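Local coordinates for CYCLIN domain-containing protein (Chaetomium thermophilum, PDB 6Z3U), which acts as the cyclin subunit of the CAK complex and probably regulates the activity of its cyclin-dependent serine/threonine kinase partner, at residues Ala10-Gln14 with Ser15-Glu19; Phe160-Arg164 with Pro165-Leu169; Ile196-Leu199 with Ser200-Pro203; His233-Pro236 with Ser237-Met240. All blocks are in the same frame, centred on the assembly; numbering follows the deposited sequence.

Contact 1. Residues Ala10-Gln14 with Ser15-Glu19; sequences ARYRQ and SSQYE
Tyr12 and Ser15 meet at the tyrosine carbonyl: Tyr12 O accepts from the hydroxyl of Ser15 OG at 2.8 Å and from the amide Ser15 N at 3.0 Å. The hydroxyl arrives nearly end-on to the C=O, whereas the amide comes from above the carbonyl plane. With OG set between its own backbone N and carbonyl carbon (chi1 69°), Ser15 also places that hydroxyl over one face of the Tyr12 ring. From there Ser15 OG accepts a weak bond from Tyr18 N, 3.4 Å long. Ser15 is therefore the N-cap of helix 16-19, and a type I beta turn from Tyr12 to Ser15 joins this helix to helix 7-12. Tyr18 lies alongside Arg13, both pointing the same way. Arg13 CG is centred over one face of the Tyr18 ring in a CH-pi contact, 3.9 Å from the ring centroid and 12° off the normal. The polar ends of this pair, Arg13 NE and Tyr18 OH, converge on Glu65 of the RING-type domain-containing chain, and Val60 of that chain packs on both side chains. Nearer the backbone, Tyr18 CB approaches Tyr12 CE2 to 4.2 Å, the two tyrosines slanting across each other.

Contact 2. Residues Phe160-Arg164 with Pro165-Leu169; sequences FGRER and PEEIL
Charge carries most of the contact between Arg164 and Glu166. Both Arg164 NE and Arg164 NH1 donate side-on to the single oxygen Glu166 OE1, at 2.5 Å and 2.6 Å. The oxygen lies at the edge of the guanidinium, in its plane; NE reaches it from above the carboxylate plane, NH1 on its anti lone pair, and the two flat groups stand 82° apart. A second salt bridge, Arg162 NH1 to Glu167 OE1, is long at 3.8 Å, and the stronger partner of that nitrogen is Glu134. Among backbone bonds, Glu167 N donates weakly to Arg164 O (3.4 Å), tying the start of helix 166-169 to the loop that follows the Schellman motif at Gly161. Apolar contact is slight: Arg162 CG touches Ile168 CD1 at 4.2 Å. If Glu166 were an alanine, the Arg164 guanidinium would probably lose its acidic mate and be left to swing. Glu163 OE2 and Glu167 OE1 come within 4.2 Å of each other, so this corner of the Cyclin-like domain gathers several acids round two arginines, whose positive charges probably ease the repulsion between the carboxylates.

Contact 3. Residues Ile196-Leu199 with Ser200-Pro203; sequences IMEL and STLP
Ser200 doubles back on Ile196, gripping its carbonyl with both backbone and side chain. Ser200 N donates to Ile196 O at 2.8 Å, within the carbonyl plane, and Ser200 OG donates to the same oxygen at 3.0 Å from above that plane. The hydroxyl gets there because OG stands beside its own backbone N, opposite the carbonyl carbon (chi1 -64°). One residue on, Thr201 OG1 donates to Glu198 O at 2.7 Å, tilted modestly from the carbonyl plane, while the backbone amide of Thr201 makes only weak bonds, to Met197 O and to Glu198 O. Leu202 N then bonds Leu199 O at 2.9 Å. The bonding thus passes from the four-residue spacing of an alpha-helix to a three-residue spacing, and the hydroxyls of Ser200 and Thr201 supplement the backbone donors at the C-terminal end of helix 189-200.

Beyond this polar shell the side chains spread outward. Leu199 CD2 and Leu202 CD2 approach to 4.4 Å, and Leu202 CD1 lies 3.6 Å from Glu198 O. The Glu198 chain bends at chi2 (59°), bringing OE2 to 3.8 Å from Thr201 OG1; its strongest partner, however, is Arg19 of the RING-type domain-containing chain, which forms a salt bridge with OE1. Within the Cyclin C-terminal domain, Ile196, Leu199 and Ser200 rest on Leu210 of helix 207-221; Leu199 also reaches helix 249-261, as does Leu202, so the helix end lies against two neighbouring helices and a second subunit.

Contact 4. Residues His233-Pro236 with Ser237-Met240; sequences HFTP and SQIM
Thr235 and Gln238 form one half of a capping box at the start of helix 236-247, in the Cyclin C-terminal domain. Thr235 is the N-cap, and its backbone amide donates to the N3 side chain: Thr235 N to Gln238 OE1, 3.0 Å, with a nearly straight N-H...O angle of 164°. The amide approaches from above the plane of the glutamine carboxamide. Gln238 presents OE1 through a first torsion that sets CG beside its own backbone N (chi1 -65°) and a chain extended beyond it. The same oxygen lies at the edge of the Phe234 ring, 3.7 Å from Phe234 CD1, with ring and amide planes 72° apart.

One residue before the cap, Phe234 joins Ile239 across the helix end, Phe234 CB to Ile239 CG1 at 3.6 Å, the N'-to-N4 pairing of a hydrophobic staple. Regular helix bonding begins alongside: Ile239 N donates to Thr235 O and Met240 N to Pro236 O, each at 2.7 Å. Beside them, Thr235 CG2 packs 3.6 Å from Ser237 OG.

The other end of the Gln238 carboxamide, NE2, donates to Val60 O of the RING-type domain-containing chain. A leucine in place of Gln238 would probably leave the Thr235 amide without its acceptor and that Val60 carbonyl without this donor. One buried amide group thus satisfies a helix-cap N-H with its oxygen and a backbone carbonyl of the neighbouring subunit with its nitrogen, coupling the start of the helix to the interface.

Along this all-helical chain the four contacts follow one another in series, each at a helix end or turn. Contacts 1 and 4, far apart in sequence, touch in space: their centres lie 13 Å apart, and the Tyr12 side chain packs against Thr235 with its ring and against Pro236 with its hydroxyl, setting the N-terminal helices against the start of helix 236-247. Contact 3 belongs to the same Cyclin C-terminal domain as contact 4, with centres 20 Å apart. Contact 2, in the Cyclin-like range, lies apart, its centre 35 Å from contacts 1 and 4 and 47 Å from contact 3. Contacts 1, 3 and 4 all meet the RING-type domain-containing chain, which thus touches both the N-terminal helices and the C-terminal domain.

Contact 1. Residues Ala10-Gln14 with Ser15-Glu19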
loop_
_atom_site.group_PDB
_atom_site.type_symbol
_atom_site.label_atom_id
_atom_site.label_comp_id
_atom_site.label_asym_id
_atom_site.label_seq_id
_atom_site.Cartn_x
_atom_site.Cartn_y
_atom_site.Cartn_z
ATOM N N ALA A 10 15.675 -6.103 8.419
ATOM C CA ALA A 10 14.851 -5.747 9.569
ATOM C C ALA A 10 13.562 -5.068 9.127
ATOM O O ALA A 10 12.482 -5.364 9.652
ATOM C CB ALA A 10 15.634 -4.839 10.515
ATOM N N ARG A 11 13.656 -4.153 8.160
ATOM C CA ARG A 11 12.464 -3.461 7.682
ATOM C C ARG A 11 11.510 -4.414 6.976
ATOM O O ARG A 11 10.291 -4.221 7.039
ATOM C CB ARG A 11 12.867 -2.301 6.770
ATOM C CG ARG A 11 11.703 -1.428 6.312
ATOM C CD ARG A 11 12.103 0.048 6.232
ATOM N NE ARG A 11 12.871 0.391 5.033
ATOM C CZ ARG A 11 12.445 1.173 4.041
ATOM N NH1 ARG A 11 13.242 1.413 3.007
ATOM N NH2 ARG A 11 11.236 1.720 4.069
ATOM N N TYR A 12 12.034 -5.445 6.311
ATOM C CA TYR A 12 11.153 -6.407 5.659
ATOM C C TYR A 12 10.347 -7.199 6.684
ATOM O O TYR A 12 9.152 -7.446 6.485
ATOM C CB TYR A 12 11.958 -7.358 4.774
ATOM C CG TYR A 12 11.092 -8.380 4.070
ATOM C CD1 TYR A 12 10.484 -8.087 2.857
ATOM C CD2 TYR A 12 10.868 -9.632 4.629
ATOM C CE1 TYR A 12 9.684 -9.015 2.216
ATOM C CE2 TYR A 12 10.070 -10.566 3.996
ATOM C CZ TYR A 12 9.479 -10.252 2.790
ATOM O OH TYR A 12 8.686 -11.179 2.157
ATOM N N ARG A 13 10.981 -7.603 7.789
ATOM C CA ARG A 13 10.298 -8.412 8.791
ATOM C C ARG A 13 9.159 -7.678 9.485
ATOM O O ARG A 13 8.417 -8.309 10.245
ATOM C CB ARG A 13 11.288 -8.911 9.844
ATOM C CG ARG A 13 12.225 -9.994 9.342
ATOM C CD ARG A 13 13.094 -10.540 10.462
ATOM N NE ARG A 13 14.258 -11.263 9.953
ATOM C CZ ARG A 13 15.515 -10.824 10.005
ATOM N NH1 ARG A 13 16.489 -11.571 9.505
ATOM N NH2 ARG A 13 15.806 -9.652 10.555
ATOM N N GLN A 14 9.000 -6.379 9.254
ATOM C CA GLN A 14 7.883 -5.640 9.820
ATOM C C GLN A 14 6.658 -5.651 8.916
ATOM O O GLN A 14 5.608 -5.133 9.311
ATOM C CB GLN A 14 8.294 -4.198 10.117
ATOM C CG GLN A 14 9.506 -4.097 11.013
ATOM C CD GLN A 14 9.548 -2.793 11.768
ATOM O OE1 GLN A 14 9.705 -1.722 11.181
ATOM N NE2 GLN A 14 9.405 -2.874 13.085
ATOM N N SER A 15 6.765 -6.225 7.722
ATOM C CA SER A 15 5.650 -6.245 6.794
ATOM C C SER A 15 4.622 -7.294 7.202
ATOM O O SER A 15 4.937 -8.285 7.872
ATOM C CB SER A 15 6.143 -6.540 5.375
ATOM O OG SER A 15 6.612 -7.875 5.268
ATOM N N SER A 16 3.379 -7.068 6.782
ATOM C CA SER A 16 2.337 -8.058 7.022
ATOM C C SER A 16 2.647 -9.357 6.296
ATOM O O SER A 16 2.284 -10.438 6.771
ATOM C CB SER A 16 0.980 -7.507 6.587
ATOM O OG SER A 16 0.953 -7.249 5.195
ATOM N N GLN A 17 3.327 -9.269 5.152
ATOM C CA GLN A 17 3.670 -10.470 4.402
ATOM C C GLN A 17 4.518 -11.426 5.231
ATOM O O GLN A 17 4.424 -12.647 5.056
ATOM C CB GLN A 17 4.402 -10.084 3.117
ATOM C CG GLN A 17 4.835 -11.265 2.263
ATOM C CD GLN A 17 5.053 -10.888 0.809
ATOM O OE1 GLN A 17 4.368 -10.015 0.275
ATOM N NE2 GLN A 17 6.012 -11.543 0.162
ATOM N N TYR A 18 5.344 -10.900 6.134
ATOM C CA TYR A 18 6.227 -11.746 6.928
ATOM C C TYR A 18 5.560 -12.219 8.215
ATOM O O TYR A 18 5.594 -13.412 8.532
ATOM C CB TYR A 18 7.521 -10.995 7.260
ATOM C CG TYR A 18 8.460 -11.779 8.149
ATOM C CD1 TYR A 18 9.355 -12.692 7.610
ATOM C CD2 TYR A 18 8.449 -11.609 9.527
ATOM C CE1 TYR A 18 10.217 -13.416 8.418
ATOM C CE2 TYR A 18 9.306 -12.326 10.344
ATOM C CZ TYR A 18 10.187 -13.229 9.785
ATOM O OH TYR A 18 11.042 -13.945 10.596
ATOM N N GLU A 19 4.961 -11.298 8.972
ATOM C CA GLU A 19 4.401 -11.671 10.265
ATOM C C GLU A 19 3.123 -12.488 10.119
ATOM O O GLU A 19 2.802 -13.292 11.001
ATOM C CB GLU A 19 4.138 -10.418 11.103
ATOM C CG GLU A 19 2.986 -9.545 10.609
ATOM C CD GLU A 19 2.600 -8.462 11.604
ATOM O OE1 GLU A 19 3.500 -7.730 12.074
ATOM O OE2 GLU A 19 1.394 -8.343 11.915
#

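Contact 2. Residues Phe160-Arg164 with Pro165-Leu169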
loop_
_atom_site.group_PDB
_atom_site.type_symbol
_atom_site.label_atom_id
_atom_site.label_comp_id
_atom_site.label_asym_id
_atom_site.label_seq_id
_atom_site.Cartn_x
_atom_site.Cartn_y
_atom_site.Cartn_z
ATOM N N PHE A 160 -15.308 -9.384 -18.183
ATOM C CA PHE A 160 -15.388 -10.816 -17.929
ATOM C C PHE A 160 -16.753 -11.396 -18.288
ATOM O O PHE A 160 -17.109 -12.477 -17.809
ATOM C CB PHE A 160 -15.051 -11.106 -16.466
ATOM C CG PHE A 160 -13.627 -10.795 -16.101
ATOM C CD1 PHE A 160 -12.686 -11.805 -16.006
ATOM C CD2 PHE A 160 -13.228 -9.493 -15.860
ATOM C CE1 PHE A 160 -11.377 -11.521 -15.673
ATOM C CE2 PHE A 160 -11.920 -9.204 -15.525
ATOM C CZ PHE A 160 -10.994 -10.220 -15.433
ATOM N N GLY A 161 -17.516 -10.704 -19.126
ATOM C CA GLY A 161 -18.796 -11.243 -19.575
ATOM C C GLY A 161 -19.722 -11.639 -18.450
ATOM O O GLY A 161 -20.464 -12.623 -18.571
ATOM N N ARG A 162 -19.699 -10.895 -17.347
ATOM C CA ARG A 162 -20.559 -11.160 -16.201
ATOM C C ARG A 162 -21.751 -10.212 -16.259
ATOM O O ARG A 162 -21.578 -8.988 -16.239
ATOM C CB ARG A 162 -19.792 -10.991 -14.891
ATOM C CG ARG A 162 -20.605 -11.310 -13.642
ATOM C CD ARG A 162 -21.133 -12.739 -13.655
ATOM N NE ARG A 162 -20.055 -13.721 -13.760
ATOM C CZ ARG A 162 -19.552 -14.409 -12.737
ATOM N NH1 ARG A 162 -20.022 -14.239 -11.508
ATOM N NH2 ARG A 162 -18.572 -15.276 -12.948
ATOM N N GLU A 163 -22.960 -10.778 -16.326
ATOM C CA GLU A 163 -24.143 -9.952 -16.540
ATOM C C GLU A 163 -24.524 -9.171 -15.287
ATOM O O GLU A 163 -24.851 -7.981 -15.372
ATOM C CB GLU A 163 -25.313 -10.824 -17.013
ATOM C CG GLU A 163 -25.728 -11.966 -16.071
ATOM C CD GLU A 163 -24.858 -13.210 -16.198
ATOM O OE1 GLU A 163 -24.006 -13.260 -17.112
ATOM O OE2 GLU A 163 -25.028 -14.139 -15.383
ATOM N N ARG A 164 -24.481 -9.809 -14.118
ATOM C CA ARG A 164 -24.871 -9.149 -12.875
ATOM C C ARG A 164 -23.637 -8.832 -12.042
ATOM O O ARG A 164 -22.996 -9.758 -11.519
ATOM C CB ARG A 164 -25.852 -10.010 -12.076
ATOM C CG ARG A 164 -27.250 -10.028 -12.676
ATOM C CD ARG A 164 -28.230 -10.853 -11.853
ATOM N NE ARG A 164 -28.637 -10.147 -10.639
ATOM C CZ ARG A 164 -29.357 -10.681 -9.656
ATOM N NH1 ARG A 164 -29.671 -9.949 -8.595
ATOM N NH2 ARG A 164 -29.779 -11.936 -9.736
ATOM N N PRO A 165 -23.266 -7.556 -11.877
ATOM C CA PRO A 165 -22.058 -7.243 -11.099
ATOM C C PRO A 165 -22.189 -7.525 -9.614
ATOM O O PRO A 165 -21.164 -7.740 -8.956
ATOM C CB PRO A 165 -21.850 -5.745 -11.361
ATOM C CG PRO A 165 -23.206 -5.225 -11.669
ATOM C CD PRO A 165 -23.948 -6.339 -12.354
ATOM N N GLU A 166 -23.402 -7.538 -9.059
ATOM C CA GLU A 166 -23.548 -7.788 -7.630
ATOM C C GLU A 166 -22.990 -9.146 -7.222
ATOM O O GLU A 166 -22.645 -9.334 -6.050
ATOM C CB GLU A 166 -25.018 -7.685 -7.215
ATOM C CG GLU A 166 -25.959 -8.606 -7.977
ATOM C CD GLU A 166 -26.733 -7.881 -9.062
ATOM O OE1 GLU A 166 -27.930 -8.190 -9.243
ATOM O OE2 GLU A 166 -26.149 -6.999 -9.724
ATOM N N GLU A 167 -22.888 -10.093 -8.157
ATOM C CA GLU A 167 -22.330 -11.398 -7.820
ATOM C C GLU A 167 -20.867 -11.293 -7.410
ATOM O O GLU A 167 -20.378 -12.127 -6.640
ATOM C CB GLU A 167 -22.487 -12.350 -9.008
ATOM C CG GLU A 167 -23.925 -12.793 -9.244
ATOM C CD GLU A 167 -24.113 -13.552 -10.545
ATOM O OE1 GLU A 167 -23.608 -13.086 -11.588
ATOM O OE2 GLU A 167 -24.772 -14.613 -10.524
ATOM N N ILE A 168 -20.158 -10.282 -7.906
ATOM C CA ILE A 168 -18.748 -10.098 -7.573
ATOM C C ILE A 168 -18.581 -9.319 -6.274
ATOM O O ILE A 168 -17.709 -9.637 -5.461
ATOM C CB ILE A 168 -18.025 -9.399 -8.746
ATOM C CG1 ILE A 168 -18.144 -10.241 -10.021
ATOM C CG2 ILE A 168 -16.562 -9.159 -8.402
ATOM C CD1 ILE A 168 -17.611 -9.563 -11.268
ATOM N N LEU A 169 -19.406 -8.291 -6.056
ATOM C CA LEU A 169 -19.280 -7.487 -4.845
ATOM C C LEU A 169 -19.569 -8.301 -3.592
ATOM O O LEU A 169 -19.010 -8.019 -2.526
ATOM C CB LEU A 169 -20.225 -6.289 -4.913
ATOM C CG LEU A 169 -20.003 -5.302 -6.058
ATOM C CD1 LEU A 169 -21.065 -4.216 -6.020
ATOM C CD2 LEU A 169 -18.616 -4.694 -5.991
#

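Contact 3. Residues Ile196-Leu199 with Ser200-Pro203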
loop_
_atom_site.group_PDB
_atom_site.type_symbol
_atom_site.label_atom_id
_atom_site.label_comp_id
_atom_site.label_asym_id
_atom_site.label_seq_id
_atom_site.Cartn_x
_atom_site.Cartn_y
_atom_site.Cartn_z
ATOM N N ILE A 196 19.265 -6.230 -12.315
ATOM C CA ILE A 196 19.935 -6.115 -13.606
ATOM C C ILE A 196 20.874 -4.915 -13.622
ATOM O O ILE A 196 21.971 -4.977 -14.189
ATOM C CB ILE A 196 18.899 -6.029 -14.742
ATOM C CG1 ILE A 196 18.124 -7.344 -14.865
ATOM C CG2 ILE A 196 19.576 -5.675 -16.060
ATOM C CD1 ILE A 196 18.970 -8.532 -15.288
ATOM N N MET A 197 20.464 -3.803 -13.008
ATOM C CA MET A 197 21.315 -2.620 -13.000
ATOM C C MET A 197 22.614 -2.876 -12.243
ATOM O O MET A 197 23.686 -2.437 -12.675
ATOM C CB MET A 197 20.560 -1.429 -12.413
ATOM C CG MET A 197 19.442 -0.940 -13.319
ATOM S SD MET A 197 18.469 0.414 -12.639
ATOM C CE MET A 197 17.611 -0.396 -11.295
ATOM N N GLU A 198 22.542 -3.583 -11.113
ATOM C CA GLU A 198 23.765 -3.911 -10.385
ATOM C C GLU A 198 24.704 -4.745 -11.248
ATOM O O GLU A 198 25.930 -4.590 -11.173
ATOM C CB GLU A 198 23.425 -4.645 -9.087
ATOM C CG GLU A 198 24.644 -5.076 -8.277
ATOM C CD GLU A 198 25.534 -3.914 -7.881
ATOM O OE1 GLU A 198 24.996 -2.861 -7.475
ATOM O OE2 GLU A 198 26.773 -4.054 -7.978
ATOM N N LEU A 199 24.149 -5.633 -12.078
ATOM C CA LEU A 199 24.978 -6.425 -12.981
ATOM C C LEU A 199 25.517 -5.584 -14.130
ATOM O O LEU A 199 26.638 -5.821 -14.598
ATOM C CB LEU A 199 24.180 -7.609 -13.529
ATOM C CG LEU A 199 23.869 -8.740 -12.548
ATOM C CD1 LEU A 199 22.696 -9.570 -13.044
ATOM C CD2 LEU A 199 25.098 -9.616 -12.354
ATOM N N SER A 200 24.745 -4.599 -14.594
ATOM C CA SER A 200 25.194 -3.762 -15.699
ATOM C C SER A 200 26.472 -3.007 -15.366
ATOM O O SER A 200 27.177 -2.567 -16.282
ATOM C CB SER A 200 24.093 -2.774 -16.085
ATOM O OG SER A 200 22.947 -3.451 -16.568
ATOM N N THR A 201 26.790 -2.846 -14.080
ATOM C CA THR A 201 28.008 -2.153 -13.684
ATOM C C THR A 201 29.255 -3.005 -13.885
ATOM O O THR A 201 30.361 -2.458 -13.938
ATOM C CB THR A 201 27.919 -1.717 -12.217
ATOM O OG1 THR A 201 27.952 -2.867 -11.364
ATOM C CG2 THR A 201 26.631 -0.941 -11.968
ATOM N N LEU A 202 29.103 -4.320 -13.995
ATOM C CA LEU A 202 30.251 -5.189 -14.239
ATOM C C LEU A 202 30.695 -5.056 -15.693
ATOM O O LEU A 202 29.854 -5.105 -16.598
ATOM C CB LEU A 202 29.889 -6.638 -13.921
ATOM C CG LEU A 202 29.939 -7.064 -12.450
ATOM C CD1 LEU A 202 29.195 -6.091 -11.551
ATOM C CD2 LEU A 202 29.365 -8.466 -12.297
ATOM N N PRO A 203 31.999 -4.876 -15.964
ATOM C CA PRO A 203 32.441 -4.720 -17.357
ATOM C C PRO A 203 32.555 -6.027 -18.128
ATOM O O PRO A 203 32.439 -6.038 -19.358
ATOM C CB PRO A 203 33.817 -4.053 -17.208
ATOM C CG PRO A 203 34.313 -4.535 -15.889
ATOM C CD PRO A 203 33.101 -4.665 -15.007
#

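Contact 4. Residues His233-Pro236 with Ser237-Met240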
loop_
_atom_site.group_PDB
_atom_site.type_symbol
_atom_site.label_atom_id
_atom_site.label_comp_id
_atom_site.label_asym_id
_atom_site.label_seq_id
_atom_site.Cartn_x
_atom_site.Cartn_y
_atom_site.Cartn_z
ATOM N N HIS A 233 7.346 -19.030 1.668
ATOM C CA HIS A 233 8.590 -19.516 2.243
ATOM C C HIS A 233 9.812 -18.695 1.864
ATOM O O HIS A 233 10.886 -18.930 2.429
ATOM C CB HIS A 233 8.828 -20.975 1.823
ATOM C CG HIS A 233 7.617 -21.843 1.959
ATOM N ND1 HIS A 233 6.962 -22.023 3.157
ATOM C CD2 HIS A 233 6.939 -22.577 1.044
ATOM C CE1 HIS A 233 5.934 -22.832 2.976
ATOM N NE2 HIS A 233 5.898 -23.183 1.703
ATOM N N PHE A 234 9.689 -17.746 0.939
ATOM C CA PHE A 234 10.840 -17.003 0.450
ATOM C C PHE A 234 10.478 -15.537 0.275
ATOM O O PHE A 234 9.312 -15.181 0.089
ATOM C CB PHE A 234 11.354 -17.584 -0.873
ATOM C CG PHE A 234 11.672 -19.048 -0.802
ATOM C CD1 PHE A 234 12.851 -19.487 -0.224
ATOM C CD2 PHE A 234 10.791 -19.987 -1.312
ATOM C CE1 PHE A 234 13.147 -20.834 -0.155
ATOM C CE2 PHE A 234 11.082 -21.336 -1.247
ATOM C CZ PHE A 234 12.262 -21.761 -0.669
ATOM N N THR A 235 11.484 -14.704 0.350
ATOM C CA THR A 235 11.409 -13.258 0.230
ATOM C C THR A 235 11.463 -12.847 -1.238
ATOM O O THR A 235 12.072 -13.542 -2.057
ATOM C CB THR A 235 12.567 -12.621 0.994
ATOM O OG1 THR A 235 12.486 -12.999 2.374
ATOM C CG2 THR A 235 12.542 -11.110 0.897
ATOM N N PRO A 236 10.825 -11.732 -1.615
ATOM C CA PRO A 236 10.913 -11.288 -3.018
ATOM C C PRO A 236 12.331 -11.255 -3.561
ATOM O O PRO A 236 12.546 -11.615 -4.725
ATOM C CB PRO A 236 10.279 -9.893 -2.970
ATOM C CG PRO A 236 9.251 -10.014 -1.898
ATOM C CD PRO A 236 9.850 -10.929 -0.852
ATOM N N SER A 237 13.308 -10.833 -2.757
ATOM C CA SER A 237 14.694 -10.898 -3.206
ATOM C C SER A 237 15.114 -12.343 -3.436
ATOM O O SER A 237 15.765 -12.660 -4.437
ATOM C CB SER A 237 15.617 -10.236 -2.184
ATOM O OG SER A 237 15.593 -10.929 -0.947
ATOM N N GLN A 238 14.739 -13.236 -2.518
ATOM C CA GLN A 238 15.088 -14.644 -2.668
ATOM C C GLN A 238 14.412 -15.244 -3.895
ATOM O O GLN A 238 15.053 -15.936 -4.696
ATOM C CB GLN A 238 14.698 -15.405 -1.401
ATOM C CG GLN A 238 15.489 -14.985 -0.171
ATOM C CD GLN A 238 14.924 -15.556 1.115
ATOM O OE1 GLN A 238 13.898 -16.235 1.107
ATOM N NE2 GLN A 238 15.591 -15.281 2.228
ATOM N N ILE A 239 13.111 -14.994 -4.058
ATOM C CA ILE A 239 12.402 -15.490 -5.234
ATOM C C ILE A 239 12.979 -14.873 -6.502
ATOM O O ILE A 239 13.170 -15.559 -7.514
ATOM C CB ILE A 239 10.892 -15.205 -5.107
ATOM C CG1 ILE A 239 10.308 -15.958 -3.911
ATOM C CG2 ILE A 239 10.168 -15.589 -6.389
ATOM C CD1 ILE A 239 8.883 -15.575 -3.585
ATOM N N MET A 240 13.259 -13.568 -6.470
ATOM C CA MET A 240 13.791 -12.889 -7.648
ATOM C C MET A 240 15.113 -13.506 -8.086
ATOM O O MET A 240 15.315 -13.792 -9.272
ATOM C CB MET A 240 13.957 -11.397 -7.355
ATOM C CG MET A 240 14.619 -10.614 -8.472
ATOM S SD MET A 240 16.412 -10.583 -8.319
ATOM C CE MET A 240 16.900 -10.945 -10.000
#